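Local atomic coordinates of anopheles gambiae adenosine kinase (Anopheles gambiae, PDB entry 3LOO), a protein that catalyses the ATP-dependent phosphorylation of adenosine to AMP, as a member of the pfkB family of carbohydrate kinases. Residues A325-S330 with D334-C339; Q84-V89 with F179-G184; E254-I259 with V277-G282. All coordinates share one frame; numbering follows the deposited sequence.

Contact 1 of 3, residues A325-S330 with D334-C339; sequences AQLLQS and DVCIKC
Gln326 and Leu327 meet Val335, Cys336 and Cys339 in a buried helix-to-helix contact. It closes a helical hairpin of the pfkB kinase fold, where helix 315-328 ends and helix 333-350 begins after a short turn. A Schellman motif ends the first helix. Ser330 has positive phi, and its N bonds to Leu327 O at 3.0 Å, while Arg331 N reaches Gln326 O. The chain is then turned back, and the CA atoms of Gln326 and Cys336 come within 5.0 Å. No hydrogen bond crosses the contact, so it is held by van der Waals packing. The aliphatic part of Gln326 fills the groove between the helices. Its CG is anti to the carbonyl carbon (chi1 -62°), which lays it 3.4 Å from Cys339 CB. Val335 CG1 also touches it, 4.1 Å from Gln326 CG. Phe361 also touches Gln326 and Cys339, and Ile93 of helix 82-94 packs on Cys339. Phe323, a turn earlier on the first helix, touches Cys336. The thiol of Cys336 points across at the first helix: SG sits 3.6 Å from Gln326 CB and 3.5 Å from Leu327 N.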
loop_
_atom_site.group_PDB
_atom_site.type_symbol
_atom_site.label_atom_id
_atom_site.label_comp_id
_atom_site.label_asym_id
_atom_site.label_seq_id
_atom_site.Cartn_x
_atom_site.Cartn_y
_atom_site.Cartn_z
ATOM N N ALA A 325 1.443 3.955 12.479
ATOM C CA ALA A 325 2.331 4.339 13.590
ATOM C C ALA A 325 1.527 4.698 14.865
ATOM O O ALA A 325 1.961 4.418 16.006
ATOM C CB ALA A 325 3.219 5.488 13.170
ATOM N N GLN A 326 0.380 5.353 14.688
ATOM C CA GLN A 326 -0.439 5.732 15.835
ATOM C C GLN A 326 -1.295 4.588 16.317
ATOM O O GLN A 326 -1.559 4.486 17.513
ATOM C CB GLN A 326 -1.291 6.969 15.551
ATOM C CG GLN A 326 -0.439 8.196 15.251
ATOM C CD GLN A 326 0.680 8.425 16.280
ATOM O OE1 GLN A 326 0.515 8.172 17.472
ATOM N NE2 GLN A 326 1.821 8.912 15.814
ATOM N N LEU A 327 -1.713 3.723 15.386
ATOM C CA LEU A 327 -2.573 2.596 15.708
ATOM C C LEU A 327 -1.825 1.638 16.634
ATOM O O LEU A 327 -2.407 1.115 17.592
ATOM C CB LEU A 327 -2.984 1.838 14.428
ATOM C CG LEU A 327 -4.023 0.728 14.613
ATOM C CD1 LEU A 327 -5.393 1.319 14.989
ATOM C CD2 LEU A 327 -4.166 -0.196 13.360
ATOM N N LEU A 328 -0.549 1.406 16.318
ATOM C CA LEU A 328 0.335 0.558 17.111
ATOM C C LEU A 328 0.545 1.109 18.532
ATOM O O LEU A 328 0.782 0.348 19.443
ATOM C CB LEU A 328 1.684 0.322 16.389
ATOM C CG LEU A 328 1.752 -0.923 15.475
ATOM C CD1 LEU A 328 0.637 -0.951 14.432
ATOM C CD2 LEU A 328 3.113 -1.032 14.781
ATOM N N GLN A 329 0.428 2.428 18.695
ATOM C CA GLN A 329 0.543 3.087 19.986
ATOM C C GLN A 329 -0.828 3.261 20.644
ATOM O O GLN A 329 -0.969 4.116 21.514
ATOM C CB GLN A 329 1.221 4.447 19.788
ATOM C CG GLN A 329 2.651 4.302 19.282
ATOM C CD GLN A 329 3.344 5.610 19.116
ATOM O OE1 GLN A 329 3.260 6.265 18.068
ATOM N NE2 GLN A 329 4.059 6.006 20.142
ATOM N N SER A 330 -1.820 2.467 20.198
ATOM C CA SER A 330 -3.215 2.504 20.671
ATOM C C SER A 330 -3.888 3.871 20.701
ATOM O O SER A 330 -4.709 4.111 21.579
ATOM C CB SER A 330 -3.370 1.894 22.084
ATOM O OG SER A 330 -2.645 0.698 22.223
ATOM N N ASP A 334 -8.958 9.303 15.221
ATOM C CA ASP A 334 -8.771 10.684 14.787
ATOM C C ASP A 334 -7.313 11.082 14.851
ATOM O O ASP A 334 -6.825 11.819 13.994
ATOM C CB ASP A 334 -9.647 11.653 15.603
ATOM C CG ASP A 334 -9.312 11.644 17.102
ATOM O OD1 ASP A 334 -9.560 10.616 17.764
ATOM O OD2 ASP A 334 -8.784 12.660 17.618
ATOM N N VAL A 335 -6.612 10.589 15.869
ATOM C CA VAL A 335 -5.176 10.802 15.952
ATOM C C VAL A 335 -4.443 9.977 14.864
ATOM O O VAL A 335 -3.463 10.425 14.309
ATOM C CB VAL A 335 -4.634 10.449 17.381
ATOM C CG1 VAL A 335 -3.072 10.471 17.431
ATOM C CG2 VAL A 335 -5.245 11.432 18.421
ATOM N N CYS A 336 -4.898 8.763 14.604
ATOM C CA CYS A 336 -4.271 7.945 13.541
ATOM C C CYS A 336 -4.356 8.661 12.214
ATOM O O CYS A 336 -3.375 8.726 11.489
ATOM C CB CYS A 336 -4.918 6.571 13.462
ATOM S SG CYS A 336 -4.634 5.635 14.981
ATOM N N ILE A 337 -5.520 9.239 11.927
ATOM C CA ILE A 337 -5.733 9.913 10.636
ATOM C C ILE A 337 -4.939 11.223 10.530
ATOM O O ILE A 337 -4.368 11.527 9.469
ATOM C CB ILE A 337 -7.233 10.118 10.342
ATOM C CG1 ILE A 337 -7.879 8.743 10.103
ATOM C CG2 ILE A 337 -7.461 11.155 9.140
ATOM C CD1 ILE A 337 -9.412 8.736 10.097
ATOM N N LYS A 338 -4.915 11.999 11.620
ATOM C CA LYS A 338 -4.136 13.261 11.628
ATOM C C LYS A 338 -2.646 12.961 11.435
ATOM O O LYS A 338 -1.965 13.656 10.688
ATOM C CB LYS A 338 -4.376 14.063 12.917
ATOM C CG LYS A 338 -5.773 14.666 13.035
ATOM C CD LYS A 338 -6.100 15.075 14.477
ATOM C CE LYS A 338 -7.258 16.060 14.512
ATOM N NZ LYS A 338 -7.868 16.143 15.882
ATOM N N CYS A 339 -2.129 11.917 12.074
ATOM C CA CYS A 339 -0.737 11.530 11.801
ATOM C C CYS A 339 -0.519 11.131 10.333
ATOM O O CYS A 339 0.514 11.449 9.748
ATOM C CB CYS A 339 -0.271 10.419 12.738
ATOM S SG CYS A 339 1.502 10.044 12.575
#

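Contact 2 of 3, residues Q84-V89 with F179-G184; sequences QNSLRV and FFYVSG
The Tyr181 ring is met at its edge by Leu87, whose methyl CD1 lies near the ring plane, 4.3 Å from Tyr181 CD2. A water lies in the ring plane at the phenol end. Ser86 comes in obliquely, with CB 4.1 Å from Tyr181 CE2. Tyr181 faces the helix from its strand, and with CG anti to the backbone N (chi1 -180°) its ring extends far enough to touch Ser86 and Leu87. At the level of Tyr181 and Leu87 the two backbones stay well apart, with CA atoms 9.2 Å from each other. The phenol and the two helix side chains bridge that distance.

No direct hydrogen bond joins the segments. The water does the joining instead. It donates to Ser86 OG at 2.8 Å and is hydrogen-bonded to Tyr181 OH at a short 2.5 Å. Both hydroxyls have further partners. Tyr181 OH is bonded to Asn211 ND2, and Ser86 OG to Asp317 O. These bonds satisfy the buried polar ends and probably limit how the hydroxyls can turn. Val320 of helix 315-328 touches both Ser86 and Tyr181, so a second helix helps to pack the ring.

Beside Ser86 on the same helix, Asn85 ND2 is hydrogen-bonded to Asp317 OD2 and to the bound nucleotide at O3E, a ribose hydroxyl. The Ser86 side chain itself lies about 7 Å from the nucleotide, nearest atom to nearest atom, and is not part of the direct grip. Strand 179-183 runs parallel between strands 26-29 and 207-211. The arrangement is that of a helix packed on the central parallel sheet of the ribokinase-like alpha/beta fold, next to the pocket of a pfkB-family kinase.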
loop_
_atom_site.group_PDB
_atom_site.type_symbol
_atom_site.label_atom_id
_atom_site.label_comp_id
_atom_site.label_asym_id
_atom_site.label_seq_id
_atom_site.Cartn_x
_atom_site.Cartn_y
_atom_site.Cartn_z
ATOM N N GLN A 84 5.524 -1.783 1.438
ATOM C CA GLN A 84 6.874 -1.429 1.850
ATOM C C GLN A 84 7.037 0.049 2.227
ATOM O O GLN A 84 7.602 0.353 3.296
ATOM C CB GLN A 84 7.921 -1.851 0.809
ATOM C CG GLN A 84 9.325 -1.865 1.423
ATOM C CD GLN A 84 10.348 -2.633 0.589
ATOM O OE1 GLN A 84 11.129 -3.393 1.142
ATOM N NE2 GLN A 84 10.387 -2.385 -0.740
ATOM N N ASN A 85 6.548 0.945 1.367
ATOM C CA ASN A 85 6.562 2.381 1.624
ATOM C C ASN A 85 5.860 2.713 2.953
ATOM O O ASN A 85 6.365 3.499 3.743
ATOM C CB ASN A 85 5.763 3.160 0.564
ATOM C CG ASN A 85 6.485 3.322 -0.775
ATOM O OD1 ASN A 85 7.703 3.186 -0.885
ATOM N ND2 ASN A 85 5.690 3.592 -1.819
ATOM N N SER A 86 4.664 2.143 3.149
ATOM C CA SER A 86 3.875 2.412 4.343
ATOM C C SER A 86 4.611 1.959 5.623
ATOM O O SER A 86 4.651 2.679 6.619
ATOM C CB SER A 86 2.493 1.754 4.216
ATOM O OG SER A 86 1.660 2.465 3.292
ATOM N N LEU A 87 5.179 0.758 5.591
ATOM C CA LEU A 87 5.944 0.260 6.739
ATOM C C LEU A 87 7.225 1.092 7.018
ATOM O O LEU A 87 7.585 1.307 8.187
ATOM C CB LEU A 87 6.232 -1.238 6.578
ATOM C CG LEU A 87 5.164 -2.136 7.180
ATOM C CD1 LEU A 87 3.756 -1.917 6.654
ATOM C CD2 LEU A 87 5.583 -3.633 7.017
ATOM N N ARG A 88 7.863 1.614 5.965
ATOM C CA ARG A 88 9.031 2.483 6.132
ATOM C C ARG A 88 8.631 3.816 6.799
ATOM O O ARG A 88 9.301 4.260 7.742
ATOM C CB ARG A 88 9.778 2.697 4.796
ATOM C CG ARG A 88 10.483 1.416 4.229
ATOM C CD ARG A 88 11.081 1.666 2.809
ATOM N NE ARG A 88 11.878 2.901 2.865
ATOM C CZ ARG A 88 11.953 3.832 1.920
ATOM N NH1 ARG A 88 11.298 3.714 0.767
ATOM N NH2 ARG A 88 12.704 4.906 2.139
ATOM N N VAL A 89 7.527 4.414 6.341
ATOM C CA VAL A 89 6.985 5.619 6.983
ATOM C C VAL A 89 6.582 5.362 8.443
ATOM O O VAL A 89 6.965 6.131 9.321
ATOM C CB VAL A 89 5.842 6.301 6.125
ATOM C CG1 VAL A 89 5.130 7.497 6.890
ATOM C CG2 VAL A 89 6.399 6.732 4.748
ATOM N N PHE A 179 -1.240 -6.968 14.348
ATOM C CA PHE A 179 -1.837 -6.143 13.263
ATOM C C PHE A 179 -1.301 -6.651 11.923
ATOM O O PHE A 179 -0.100 -6.993 11.811
ATOM C CB PHE A 179 -1.423 -4.667 13.373
ATOM C CG PHE A 179 -1.799 -4.014 14.685
ATOM C CD1 PHE A 179 -3.060 -3.429 14.859
ATOM C CD2 PHE A 179 -0.874 -3.972 15.743
ATOM C CE1 PHE A 179 -3.405 -2.844 16.080
ATOM C CE2 PHE A 179 -1.201 -3.378 16.952
ATOM C CZ PHE A 179 -2.473 -2.815 17.129
ATOM N N PHE A 180 -2.165 -6.650 10.902
ATOM C CA PHE A 180 -1.802 -7.153 9.575
ATOM C C PHE A 180 -2.260 -6.147 8.537
ATOM O O PHE A 180 -3.362 -5.584 8.651
ATOM C CB PHE A 180 -2.436 -8.530 9.283
ATOM C CG PHE A 180 -1.989 -9.616 10.217
ATOM C CD1 PHE A 180 -0.820 -10.323 9.974
ATOM C CD2 PHE A 180 -2.730 -9.907 11.370
ATOM C CE1 PHE A 180 -0.398 -11.340 10.830
ATOM C CE2 PHE A 180 -2.318 -10.914 12.273
ATOM C CZ PHE A 180 -1.137 -11.633 12.006
ATOM N N TYR A 181 -1.399 -5.909 7.549
ATOM C CA TYR A 181 -1.690 -4.954 6.484
ATOM C C TYR A 181 -1.284 -5.560 5.149
ATOM O O TYR A 181 -0.141 -6.013 4.986
ATOM C CB TYR A 181 -0.996 -3.609 6.713
ATOM C CG TYR A 181 -1.275 -2.596 5.636
ATOM C CD1 TYR A 181 -2.598 -2.263 5.273
ATOM C CD2 TYR A 181 -0.221 -1.977 4.943
ATOM C CE1 TYR A 181 -2.860 -1.319 4.240
ATOM C CE2 TYR A 181 -0.457 -1.063 3.926
ATOM C CZ TYR A 181 -1.783 -0.727 3.580
ATOM O OH TYR A 181 -2.017 0.196 2.591
ATOM N N VAL A 182 -2.206 -5.540 4.186
ATOM C CA VAL A 182 -1.955 -6.096 2.859
ATOM C C VAL A 182 -2.473 -5.120 1.811
ATOM O O VAL A 182 -3.476 -4.475 2.036
ATOM C CB VAL A 182 -2.622 -7.466 2.680
ATOM C CG1 VAL A 182 -2.297 -8.052 1.304
ATOM C CG2 VAL A 182 -2.116 -8.483 3.747
ATOM N N SER A 183 -1.790 -4.982 0.681
ATOM C CA SER A 183 -2.308 -4.083 -0.385
ATOM C C SER A 183 -3.184 -4.905 -1.327
ATOM O O SER A 183 -2.988 -6.117 -1.457
ATOM C CB SER A 183 -1.169 -3.473 -1.196
ATOM O OG SER A 183 -0.375 -4.521 -1.741
ATOM N N GLY A 184 -4.130 -4.258 -2.001
ATOM C CA GLY A 184 -4.806 -4.936 -3.131
ATOM C C GLY A 184 -3.826 -5.365 -4.227
ATOM O O GLY A 184 -4.034 -6.392 -4.886
HETATM O O HOH W 1 0.187 0.918 1.543
#

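Contact 3 of 3, residues E254-I259 with V277-G282; sequences EDLREI and VIITQG. With B4P (bis(adenosine)-5'-tetraphosphate), chain D.
Leu256 CG and Ile279 CG1 are both anti to the carbonyl carbon (chi1 -68° and -58°), where helix 256-264 meets strand 276-281. This torsion carries the end of the isoleucine, CD1, to 3.9 Å from Leu256 O. The other branch, CG2, is anti to the backbone N, and Leu256 CD1 lies 4.4 Å from Ile279 CG2. Gln281 runs past the leucine in the opposite direction. Leu287 of the neighbouring strand and Ala242 of helix 239-248 also touch Leu256. The helix begins right at the contact, with Asp255 as its N-cap. Its OD1 accepts from Glu258 N at 3.2 Å, with the donor above the carboxylate plane. Thr280 points away from the helix, and its OG1 donates to O2D of bis(adenosine)-5'-tetraphosphate at 2.7 Å. Gly282 N, just beyond, donates to the same oxygen at 3.0 Å and a fairly straight 161°. The two segments thus meet by apolar packing, whereas the strand end offers one O-H and one N-H donor to one oxygen of the phosphate beside an adenosine. Two neutral donors would stabilise the charge on this oxygen, and probably help to hold the phosphate chain.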
loop_
_atom_site.group_PDB
_atom_site.type_symbol
_atom_site.label_atom_id
_atom_site.label_comp_id
_atom_site.label_asym_id
_atom_site.label_seq_id
_atom_site.Cartn_x
_atom_site.Cartn_y
_atom_site.Cartn_z
ATOM N N GLU A 254 -21.669 7.600 -7.467
ATOM C CA GLU A 254 -20.297 8.054 -7.390
ATOM C C GLU A 254 -20.038 8.904 -6.151
ATOM O O GLU A 254 -18.949 9.432 -5.989
ATOM C CB GLU A 254 -19.882 8.785 -8.669
ATOM C CG GLU A 254 -19.578 7.796 -9.740
ATOM C CD GLU A 254 -19.143 8.403 -11.041
ATOM O OE1 GLU A 254 -18.921 9.632 -11.104
ATOM O OE2 GLU A 254 -19.008 7.623 -12.006
ATOM N N ASP A 255 -21.049 8.992 -5.290
ATOM C CA ASP A 255 -21.008 9.683 -4.006
ATOM C C ASP A 255 -20.138 8.883 -3.026
ATOM O O ASP A 255 -20.474 7.750 -2.641
ATOM C CB ASP A 255 -22.455 9.836 -3.488
ATOM C CG ASP A 255 -22.553 10.539 -2.124
ATOM O OD1 ASP A 255 -21.658 10.419 -1.258
ATOM O OD2 ASP A 255 -23.598 11.181 -1.890
ATOM N N LEU A 256 -19.013 9.469 -2.652
ATOM C CA LEU A 256 -18.019 8.755 -1.857
ATOM C C LEU A 256 -18.524 8.407 -0.469
ATOM O O LEU A 256 -18.195 7.344 0.068
ATOM C CB LEU A 256 -16.748 9.584 -1.736
ATOM C CG LEU A 256 -15.938 9.774 -3.006
ATOM C CD1 LEU A 256 -14.828 10.737 -2.679
ATOM C CD2 LEU A 256 -15.403 8.435 -3.534
ATOM N N ARG A 257 -19.318 9.303 0.127
ATOM C CA ARG A 257 -19.854 9.043 1.469
ATOM C C ARG A 257 -20.765 7.817 1.441
ATOM O O ARG A 257 -20.652 6.929 2.273
ATOM C CB ARG A 257 -20.581 10.286 2.024
ATOM C CG ARG A 257 -19.609 11.444 2.321
ATOM C CD ARG A 257 -20.323 12.759 2.538
ATOM N NE ARG A 257 -19.353 13.803 2.887
ATOM C CZ ARG A 257 -18.500 14.359 2.023
ATOM N NH1 ARG A 257 -18.466 13.968 0.752
ATOM N NH2 ARG A 257 -17.660 15.304 2.427
ATOM N N GLU A 258 -21.636 7.756 0.440
ATOM C CA GLU A 258 -22.547 6.642 0.278
ATOM C C GLU A 258 -21.799 5.349 0.001
ATOM O O GLU A 258 -22.143 4.286 0.526
ATOM C CB GLU A 258 -23.518 6.954 -0.877
ATOM C CG GLU A 258 -24.366 5.768 -1.322
ATOM C CD GLU A 258 -25.360 5.337 -0.253
ATOM O OE1 GLU A 258 -25.663 6.162 0.651
ATOM O OE2 GLU A 258 -25.841 4.166 -0.317
ATOM N N ILE A 259 -20.786 5.430 -0.856
ATOM C CA ILE A 259 -19.994 4.245 -1.188
ATOM C C ILE A 259 -19.322 3.732 0.096
ATOM O O ILE A 259 -19.413 2.560 0.401
ATOM C CB ILE A 259 -18.949 4.534 -2.320
ATOM C CG1 ILE A 259 -19.646 4.822 -3.661
ATOM C CG2 ILE A 259 -17.978 3.331 -2.503
ATOM C CD1 ILE A 259 -18.778 5.627 -4.631
ATOM N N VAL A 277 -13.848 2.405 7.105
ATOM C CA VAL A 277 -13.416 2.675 5.729
ATOM C C VAL A 277 -12.843 4.096 5.692
ATOM O O VAL A 277 -13.484 5.026 6.175
ATOM C CB VAL A 277 -14.575 2.492 4.722
ATOM C CG1 VAL A 277 -14.100 2.776 3.286
ATOM C CG2 VAL A 277 -15.192 1.074 4.859
ATOM N N ILE A 278 -11.638 4.246 5.155
ATOM C CA ILE A 278 -10.961 5.580 5.067
ATOM C C ILE A 278 -10.684 5.924 3.600
ATOM O O ILE A 278 -10.010 5.149 2.913
ATOM C CB ILE A 278 -9.677 5.631 5.941
ATOM C CG1 ILE A 278 -10.065 5.516 7.429
ATOM C CG2 ILE A 278 -8.891 6.935 5.724
ATOM C CD1 ILE A 278 -8.883 5.192 8.362
ATOM N N ILE A 279 -11.214 7.048 3.124
ATOM C CA ILE A 279 -11.056 7.454 1.722
ATOM C C ILE A 279 -10.321 8.765 1.655
ATOM O O ILE A 279 -10.798 9.771 2.208
ATOM C CB ILE A 279 -12.419 7.568 1.009
ATOM C CG1 ILE A 279 -13.123 6.200 1.099
ATOM C CG2 ILE A 279 -12.221 7.997 -0.474
ATOM C CD1 ILE A 279 -14.547 6.224 0.727
ATOM N N THR A 280 -9.146 8.728 1.013
ATOM C CA THR A 280 -8.351 9.905 0.753
ATOM C C THR A 280 -8.841 10.527 -0.558
ATOM O O THR A 280 -9.338 9.822 -1.443
ATOM C CB THR A 280 -6.811 9.574 0.690
ATOM O OG1 THR A 280 -6.525 8.696 -0.416
ATOM C CG2 THR A 280 -6.325 8.898 2.023
ATOM N N GLN A 281 -8.686 11.836 -0.672
ATOM C CA GLN A 281 -9.154 12.598 -1.820
ATOM C C GLN A 281 -8.121 13.656 -2.239
ATOM O O GLN A 281 -8.500 14.800 -2.491
ATOM C CB GLN A 281 -10.412 13.386 -1.437
ATOM C CG GLN A 281 -11.505 12.644 -0.685
ATOM C CD GLN A 281 -12.817 13.449 -0.671
ATOM O OE1 GLN A 281 -13.119 14.204 0.283
ATOM N NE2 GLN A 281 -13.564 13.335 -1.754
ATOM N N GLY A 282 -6.837 13.303 -2.300
ATOM C CA GLY A 282 -5.800 14.293 -2.584
ATOM C C GLY A 282 -5.775 15.448 -1.584
ATOM O O GLY A 282 -5.608 15.227 -0.379
HETATM P PA B4P D . 1.234 6.920 -5.882
HETATM O O1A B4P D . 2.324 7.980 -5.860
HETATM O O2A B4P D . 0.524 6.667 -7.211
HETATM O O3A B4P D . 0.073 7.477 -4.923
HETATM P PB B4P D . -0.429 6.649 -3.657
HETATM O O1B B4P D . 0.641 6.592 -2.565
HETATM O O2B B4P D . -1.178 5.384 -4.043
HETATM O O3B B4P D . -1.418 7.957 -3.379
HETATM P PG B4P D . -3.027 7.986 -3.319
HETATM O O1G B4P D . -3.636 8.356 -4.628
HETATM O O2G B4P D . -3.463 6.644 -2.763
HETATM O O3G B4P D . -3.358 9.108 -2.226
HETATM P PD B4P D . -4.001 10.579 -2.381
HETATM O O1D B4P D . -3.465 11.188 -3.624
HETATM O O2D B4P D . -5.479 10.582 -2.110
HETATM O O5E B4P D . 1.779 5.532 -5.237
HETATM C C5E B4P D . 3.084 5.234 -5.681
HETATM C C4E B4P D . 3.584 3.877 -5.278
HETATM O O4E B4P D . 2.760 2.813 -5.753
HETATM C C3E B4P D . 4.910 3.658 -5.954
HETATM O O3E B4P D . 5.890 3.834 -4.913
HETATM C C2E B4P D . 4.879 2.208 -6.423
HETATM O O2E B4P D . 6.008 1.418 -6.030
HETATM C C1E B4P D . 3.558 1.663 -5.847
HETATM N N9A B4P D . 2.961 0.701 -6.790
HETATM C C8A B4P D . 2.465 0.936 -8.040
HETATM N N7A B4P D . 2.025 -0.253 -8.549
HETATM C C5A B4P D . 2.272 -1.244 -7.642
HETATM C C6A B4P D . 2.043 -2.629 -7.592
HETATM N N6A B4P D . 1.490 -3.333 -8.627
HETATM N N1A B4P D . 2.437 -3.319 -6.492
HETATM C C2A B4P D . 2.993 -2.688 -5.427
HETATM N N3A B4P D . 3.209 -1.362 -5.447
HETATM C C4A B4P D . 2.850 -0.625 -6.530
HETATM O O5F B4P D . -3.238 11.288 -1.163
HETATM C C5F B4P D . -3.140 10.682 0.121
HETATM C C4F B4P D . -2.812 11.804 1.105
HETATM O O4F B4P D . -1.724 12.624 0.642
HETATM C C3F B4P D . -3.962 12.791 1.209
HETATM O O3F B4P D . -4.961 12.270 2.076
HETATM C C2F B4P D . -3.272 14.031 1.742
HETATM O O2F B4P D . -3.115 13.946 3.173
HETATM C C1F B4P D . -1.910 13.993 1.026
HETATM N N9B B4P D . -2.033 14.822 -0.215
HETATM C C8B B4P D . -2.207 14.353 -1.467
HETATM N N7B B4P D . -2.296 15.369 -2.358
HETATM C C5B B4P D . -2.181 16.534 -1.687
HETATM C C6B B4P D . -2.207 17.884 -2.027
HETATM N N6B B4P D . -2.368 18.234 -3.328
HETATM N N1B B4P D . -2.048 18.833 -1.053
HETATM C C2B B4P D . -1.884 18.487 0.248
HETATM N N3B B4P D . -1.864 17.182 0.642
HETATM C C4B B4P D . -2.014 16.171 -0.271
#

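Contacts 1 and 2 are buried, and contact 2 lies nearest the centre of the chain. Contacts 1 and 3 both lie about 17 Å from it, centre to centre, but contact 3 is partly buried. Contacts 2 and 3 both set a helix against the same large sheet, on different strands, and do not touch. Contact 1 joins two helices instead. It packs on contact 2 where Leu328 CD1 and Phe179 CD2 are 3.6 Å apart, and it meets contact 3 through Ile337 and Ile278. Their chemistry follows their place. Contact 1 is purely van der Waals. Contact 2 adds a water bridge beside the pocket. Contact 3 is apolar between its segments, but its strand end binds the ligand directly.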